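PDB 5U1T: separin, which cleaves the cohesin subunit Scc1 as a caspase-like cysteine protease at the onset of anaphase, and is held inactive by securin for most of the cell cycle. Local coordinates for residues V83-N87 against N88-G92. Sequence-based numbering, arbitrary orientation.
Sequences VKLIN and NNALG
Leu85 and Ala90 meet through backbone and side chain in a Schellman motif that ends helix 69-87 and turns the chain into helix 91-103. Its defining 6→1 bond runs from Ala90 N to Leu85 O over 2.8 Å, the donor tilted 27° from the carbonyl plane. Inside it, Asn89 N bonds to Ile86 O at 2.9 Å; this donor stands well above the plane of its carbonyl. Asn89 takes a positive phi of 65°, the C-prime conformation that swings the chain back and brings Ala90 N round to Leu85. One residue earlier in the chain, Asn88 N still gives an i to i+4 helical bond to Lys84 O (3.2 Å), with a weak second component to Leu85 O. The last three carbonyls before Asn87 are thus each met by a backbone N-H of the turn. Ala90 occupies the N-cap position of the next helix. Hydrophobic contacts flank the polar turn: the Ile86 and Leu91 side chains cross at about a right angle, Ile86 CG2 lying 4.2 Å from Leu91 CD2. Ile86 also packs on Ile139 of helix 129-142 and on the other protein chain. Leu85, also touching Leu93 and Ala94, brings its CD2 methyl to 3.8 Å from Ala90 CB.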
loop_
_atom_site.group_PDB
_atom_site.type_symbol
_atom_site.label_atom_id
_atom_site.label_comp_id
_atom_site.label_asym_id
_atom_site.label_seq_id
_atom_site.Cartn_x
_atom_site.Cartn_y
_atom_site.Cartn_z
ATOM N N VAL A 83 -49.166 -41.068 -22.231
ATOM C CA VAL A 83 -49.919 -41.659 -23.349
ATOM C C VAL A 83 -50.020 -43.183 -23.201
ATOM O O VAL A 83 -51.071 -43.764 -23.515
ATOM C CB VAL A 83 -49.312 -41.309 -24.744
ATOM C CG1 VAL A 83 -49.373 -39.816 -25.000
ATOM C CG2 VAL A 83 -47.892 -41.768 -24.837
ATOM N N LYS A 84 -48.956 -43.816 -22.699
ATOM C CA LYS A 84 -48.971 -45.253 -22.453
ATOM C C LYS A 84 -50.031 -45.613 -21.423
ATOM O O LYS A 84 -50.647 -46.667 -21.511
ATOM C CB LYS A 84 -47.607 -45.757 -22.003
ATOM C CG LYS A 84 -46.576 -45.658 -23.094
ATOM C CD LYS A 84 -45.562 -46.784 -23.063
ATOM C CE LYS A 84 -44.312 -46.385 -23.844
ATOM N NZ LYS A 84 -43.448 -47.563 -24.214
ATOM N N LEU A 85 -50.244 -44.728 -20.457
ATOM C CA LEU A 85 -51.336 -44.871 -19.503
ATOM C C LEU A 85 -52.681 -44.734 -20.192
ATOM O O LEU A 85 -53.606 -45.486 -19.908
ATOM C CB LEU A 85 -51.219 -43.826 -18.389
ATOM C CG LEU A 85 -50.087 -44.073 -17.395
ATOM C CD1 LEU A 85 -49.864 -42.872 -16.499
ATOM C CD2 LEU A 85 -50.377 -45.310 -16.588
ATOM N N ILE A 86 -52.795 -43.747 -21.070
ATOM C CA ILE A 86 -54.033 -43.518 -21.806
ATOM C C ILE A 86 -54.398 -44.733 -22.659
ATOM O O ILE A 86 -55.530 -45.199 -22.607
ATOM C CB ILE A 86 -53.942 -42.257 -22.695
ATOM C CG1 ILE A 86 -53.794 -41.017 -21.813
ATOM C CG2 ILE A 86 -55.164 -42.125 -23.587
ATOM C CD1 ILE A 86 -53.615 -39.720 -22.569
ATOM N N ASN A 87 -53.440 -45.268 -23.414
ATOM C CA ASN A 87 -53.720 -46.412 -24.271
ATOM C C ASN A 87 -54.093 -47.641 -23.467
ATOM O O ASN A 87 -54.843 -48.482 -23.945
ATOM C CB ASN A 87 -52.534 -46.740 -25.168
ATOM C CG ASN A 87 -52.177 -45.605 -26.121
ATOM O OD1 ASN A 87 -53.034 -44.794 -26.482
ATOM N ND2 ASN A 87 -50.908 -45.550 -26.539
ATOM N N ASN A 88 -53.598 -47.763 -22.247
ATOM C CA ASN A 88 -53.973 -48.913 -21.436
ATOM C C ASN A 88 -55.144 -48.610 -20.529
ATOM O O ASN A 88 -55.447 -49.368 -19.611
ATOM C CB ASN A 88 -52.789 -49.399 -20.621
ATOM C CG ASN A 88 -51.799 -50.169 -21.457
ATOM O OD1 ASN A 88 -52.187 -50.986 -22.286
ATOM N ND2 ASN A 88 -50.515 -49.907 -21.258
ATOM N N ASN A 89 -55.789 -47.486 -20.804
ATOM C CA ASN A 89 -57.034 -47.088 -20.152
ATOM C C ASN A 89 -56.931 -46.798 -18.656
ATOM O O ASN A 89 -57.903 -46.992 -17.903
ATOM C CB ASN A 89 -58.102 -48.146 -20.379
ATOM C CG ASN A 89 -59.385 -47.546 -20.834
ATOM O OD1 ASN A 89 -59.443 -46.948 -21.913
ATOM N ND2 ASN A 89 -60.438 -47.679 -20.015
ATOM N N ALA A 90 -55.754 -46.320 -18.248
ATOM C CA ALA A 90 -55.511 -45.834 -16.902
ATOM C C ALA A 90 -55.717 -44.332 -16.896
ATOM O O ALA A 90 -54.788 -43.571 -16.688
ATOM C CB ALA A 90 -54.110 -46.191 -16.463
ATOM N N LEU A 91 -56.906 -43.916 -17.251
ATOM C CA LEU A 91 -57.220 -42.522 -17.371
ATOM C C LEU A 91 -57.154 -41.756 -16.102
ATOM O O LEU A 91 -56.936 -40.575 -16.129
ATOM C CB LEU A 91 -58.586 -42.361 -17.993
ATOM C CG LEU A 91 -58.698 -43.109 -19.305
ATOM C CD1 LEU A 91 -60.105 -43.001 -19.826
ATOM C CD2 LEU A 91 -57.724 -42.527 -20.297
ATOM N N GLY A 92 -57.359 -42.417 -14.985
ATOM C CA GLY A 92 -57.292 -41.734 -13.722
ATOM C C GLY A 92 -55.853 -41.422 -13.417
ATOM O O GLY A 92 -55.512 -40.360 -12.975
#